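Local structure of pectate lyase (Paenibacillus sp. 0602, 5GT5) at residues A[101-109]-A[436-444]. The protein cleaves polygalacturonate by beta-elimination, probably in an endo manner with the aid of calcium, and likely acts on partly methylated pectins too. The protein carries 1 engineered substitution. Numbering follows the deposited sequence.
Sequences GLTIFSANG and WSKDNWLKT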
loop_
_atom_site.group_PDB
_atom_site.type_symbol
_atom_site.label_atom_id
_atom_site.label_comp_id
_atom_site.label_asym_id
_atom_site.label_seq_id
_atom_site.Cartn_x
_atom_site.Cartn_y
_atom_site.Cartn_z
ATOM N N GLY A 101 3.367 -10.239 0.705
ATOM C CA GLY A 101 2.456 -11.268 0.277
ATOM C C GLY A 101 2.721 -12.534 1.049
ATOM O O GLY A 101 3.444 -13.419 0.590
ATOM N N LEU A 102 2.124 -12.639 2.224
ATOM C CA LEU A 102 2.377 -13.753 3.127
ATOM C C LEU A 102 1.085 -14.116 3.820
ATOM O O LEU A 102 0.384 -13.234 4.304
ATOM C CB LEU A 102 3.435 -13.337 4.156
ATOM C CG LEU A 102 3.651 -14.287 5.338
ATOM C CD1 LEU A 102 4.292 -15.607 4.908
ATOM C CD2 LEU A 102 4.500 -13.597 6.408
ATOM N N THR A 103 0.762 -15.402 3.884
ATOM C CA THR A 103 -0.359 -15.897 4.678
ATOM C C THR A 103 0.127 -16.860 5.743
ATOM O O THR A 103 0.845 -17.845 5.443
ATOM C CB THR A 103 -1.390 -16.612 3.795
ATOM O OG1 THR A 103 -1.882 -15.659 2.846
ATOM C CG2 THR A 103 -2.584 -17.153 4.623
ATOM N N ILE A 104 -0.284 -16.604 6.984
ATOM C CA ILE A 104 0.001 -17.504 8.107
ATOM C C ILE A 104 -1.328 -17.993 8.645
ATOM O O ILE A 104 -2.194 -17.184 8.955
ATOM C CB ILE A 104 0.818 -16.767 9.236
ATOM C CG1 ILE A 104 2.041 -16.044 8.650
ATOM C CG2 ILE A 104 1.164 -17.734 10.352
ATOM C CD1 ILE A 104 2.769 -15.121 9.668
ATOM N N PHE A 105 -1.519 -19.295 8.775
ATOM C CA PHE A 105 -2.799 -19.814 9.204
ATOM C C PHE A 105 -2.626 -21.177 9.839
ATOM O O PHE A 105 -1.527 -21.753 9.785
ATOM C CB PHE A 105 -3.795 -19.896 8.020
ATOM C CG PHE A 105 -3.640 -21.139 7.164
ATOM C CD1 PHE A 105 -2.570 -21.247 6.262
ATOM C CD2 PHE A 105 -4.564 -22.165 7.252
ATOM C CE1 PHE A 105 -2.422 -22.396 5.488
ATOM C CE2 PHE A 105 -4.424 -23.316 6.467
ATOM C CZ PHE A 105 -3.350 -23.422 5.597
ATOM N N SER A 106 -3.707 -21.676 10.447
ATOM C CA SER A 106 -3.776 -23.116 10.763
ATOM C C SER A 106 -5.109 -23.668 10.329
ATOM O O SER A 106 -6.083 -22.932 10.168
ATOM C CB SER A 106 -3.549 -23.379 12.251
ATOM O OG SER A 106 -4.738 -23.112 13.014
ATOM N N ALA A 107 -5.158 -24.991 10.147
ATOM C CA ALA A 107 -6.371 -25.633 9.693
ATOM C C ALA A 107 -7.403 -25.785 10.812
ATOM O O ALA A 107 -8.582 -25.830 10.543
ATOM C CB ALA A 107 -6.077 -27.020 9.107
ATOM N N ASN A 108 -6.964 -25.850 12.063
ATOM C CA ASN A 108 -7.926 -26.146 13.129
ATOM C C ASN A 108 -7.758 -25.332 14.402
ATOM O O ASN A 108 -8.081 -25.783 15.509
ATOM C CB ASN A 108 -7.980 -27.646 13.429
ATOM C CG ASN A 108 -8.643 -28.431 12.317
ATOM O OD1 ASN A 108 -9.857 -28.337 12.101
ATOM N ND2 ASN A 108 -7.853 -29.207 11.607
ATOM N N GLY A 109 -7.264 -24.118 14.252
ATOM C CA GLY A 109 -7.237 -23.205 15.384
ATOM C C GLY A 109 -6.116 -23.483 16.359
ATOM O O GLY A 109 -6.339 -23.427 17.571
ATOM N N TRP A 436 -13.847 -25.903 7.312
ATOM C CA TRP A 436 -13.978 -26.076 5.874
ATOM C C TRP A 436 -12.622 -26.547 5.394
ATOM O O TRP A 436 -11.658 -26.568 6.171
ATOM C CB TRP A 436 -14.412 -24.782 5.168
ATOM C CG TRP A 436 -13.629 -23.511 5.505
ATOM C CD1 TRP A 436 -12.431 -23.421 6.159
ATOM C CD2 TRP A 436 -14.013 -22.170 5.182
ATOM N NE1 TRP A 436 -12.042 -22.108 6.244
ATOM C CE2 TRP A 436 -13.002 -21.314 5.658
ATOM C CE3 TRP A 436 -15.113 -21.605 4.520
ATOM C CZ2 TRP A 436 -13.064 -19.930 5.511
ATOM C CZ3 TRP A 436 -15.170 -20.246 4.362
ATOM C CH2 TRP A 436 -14.163 -19.414 4.859
ATOM N N SER A 437 -12.534 -26.935 4.131
ATOM C CA SER A 437 -11.263 -27.438 3.626
ATOM C C SER A 437 -10.213 -26.342 3.756
ATOM O O SER A 437 -10.517 -25.153 3.579
ATOM C CB SER A 437 -11.376 -27.961 2.180
ATOM O OG SER A 437 -11.860 -26.974 1.303
ATOM N N LYS A 438 -8.987 -26.727 4.108
ATOM C CA LYS A 438 -8.026 -25.722 4.572
ATOM C C LYS A 438 -7.614 -24.722 3.495
ATOM O O LYS A 438 -7.145 -23.624 3.826
ATOM C CB LYS A 438 -6.812 -26.367 5.248
ATOM C CG LYS A 438 -5.927 -27.165 4.311
ATOM C CD LYS A 438 -4.786 -27.773 5.074
ATOM C CE LYS A 438 -3.865 -28.570 4.156
ATOM N NZ LYS A 438 -2.765 -29.208 4.951
ATOM N N ASP A 439 -7.819 -25.055 2.219
ATOM C CA ASP A 439 -7.516 -24.102 1.143
ATOM C C ASP A 439 -8.364 -22.823 1.283
ATOM O O ASP A 439 -7.990 -21.762 0.780
ATOM C CB ASP A 439 -7.730 -24.739 -0.229
ATOM C CG ASP A 439 -9.159 -25.152 -0.436
ATOM O OD1 ASP A 439 -9.629 -25.992 0.356
ATOM O OD2 ASP A 439 -9.809 -24.644 -1.376
ATOM N N ASN A 440 -9.499 -22.916 1.978
ATOM C CA ASN A 440 -10.332 -21.753 2.141
ATOM C C ASN A 440 -9.699 -20.662 2.978
ATOM O O ASN A 440 -10.101 -19.498 2.868
ATOM C CB ASN A 440 -11.661 -22.160 2.738
ATOM C CG ASN A 440 -12.522 -22.877 1.741
ATOM O OD1 ASN A 440 -13.025 -22.256 0.802
ATOM N ND2 ASN A 440 -12.714 -24.192 1.943
ATOM N N TRP A 441 -8.738 -21.042 3.811
ATOM C CA TRP A 441 -8.020 -20.070 4.628
ATOM C C TRP A 441 -7.091 -19.178 3.808
ATOM O O TRP A 441 -6.706 -18.094 4.265
ATOM C CB TRP A 441 -7.255 -20.749 5.774
ATOM C CG TRP A 441 -8.169 -21.312 6.812
ATOM C CD1 TRP A 441 -8.313 -22.629 7.148
ATOM C CD2 TRP A 441 -9.112 -20.588 7.628
ATOM N NE1 TRP A 441 -9.268 -22.774 8.112
ATOM C CE2 TRP A 441 -9.773 -21.540 8.436
ATOM C CE3 TRP A 441 -9.455 -19.225 7.760
ATOM C CZ2 TRP A 441 -10.754 -21.191 9.366
ATOM C CZ3 TRP A 441 -10.440 -18.873 8.684
ATOM C CH2 TRP A 441 -11.087 -19.854 9.472
ATOM N N LEU A 442 -6.777 -19.585 2.583
ATOM C CA LEU A 442 -5.930 -18.790 1.701
ATOM C C LEU A 442 -6.714 -17.811 0.842
ATOM O O LEU A 442 -6.135 -16.905 0.260
ATOM C CB LEU A 442 -5.129 -19.722 0.776
ATOM C CG LEU A 442 -4.254 -20.780 1.446
ATOM C CD1 LEU A 442 -3.390 -21.493 0.377
ATOM C CD2 LEU A 442 -3.386 -20.208 2.540
ATOM N N LYS A 443 -8.016 -18.020 0.730
ATOM C CA LYS A 443 -8.863 -17.172 -0.125
ATOM C C LYS A 443 -9.264 -15.874 0.552
ATOM O O LYS A 443 -9.279 -15.777 1.793
ATOM C CB LYS A 443 -10.133 -17.944 -0.477
ATOM C CG LYS A 443 -9.882 -19.299 -1.175
ATOM C CD LYS A 443 -11.231 -20.000 -1.395
ATOM C CE LYS A 443 -11.074 -21.383 -1.964
ATOM N NZ LYS A 443 -12.386 -22.115 -1.896
ATOM N N THR A 444 -9.642 -14.891 -0.250
ATOM C CA THR A 444 -10.134 -13.627 0.300
ATOM C C THR A 444 -11.575 -13.342 -0.091
ATOM O O THR A 444 -12.158 -12.361 0.377
ATOM C CB THR A 444 -9.263 -12.443 -0.103
ATOM O OG1 THR A 444 -9.246 -12.324 -1.531
ATOM C CG2 THR A 444 -7.850 -12.635 0.422
HETATM O O HOH W 1 -3.333 -16.717 0.907
HETATM O O HOH W 2 -10.922 -25.005 9.130
HETATM O O HOH W 3 -9.144 -26.121 7.707
#
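The F105 ring overlaps the first carbons of the W441 side chain, with F105 CD2 3.4 Å from W441 CB. The F105 ring and the five-membered ring of W441 are set obliquely, their centroids 5.6 Å apart and their planes inclined at 32°. The phenyl ring reaches this place because its CG sits between the backbone N and the carbonyl carbon (chi1 82°), the aromatic group rising from strand 102-106 into the turn of residues 438-442. F105 CE1 meets methyl CD2 of L442 at 3.8 Å, the methyl approaching the ring obliquely, and that methyl lies equally far from T103 CG2, so one branch of L442 spans two strand residues that face the same way. On the other flank, F105 CE2 is 4.1 Å from K438 CB, which also packs on A107 CB; the lysine chain then runs on, extended, to salt bridges with E24 and E53. With F105 cut back to an alanine, the space between W441 CB and L442 CD2 is likely to open, and both would lose the ring they share.

Polar links between the segments pass through water. W441 NE1 donates to a water in the plane of its indole, 3.0 Å away, and this water in turn hydrogen-bonds to A107 O. At the other end a second water accepts from T103 OG1 at 2.6 Å and donates to L442 O, while G19 N supplies a further bond to that hydroxyl. F105 also touches V51 and Y30, side chains of strands 51-54 and 30-33, which continue the parallel ladder. Here the C-terminal tail, with helical backbone angles over 438-442, packs across the outside of the right-handed parallel beta-helix characteristic of polysaccharide lyase family 1, away from the residues likely to bind calcium and to act in catalysis.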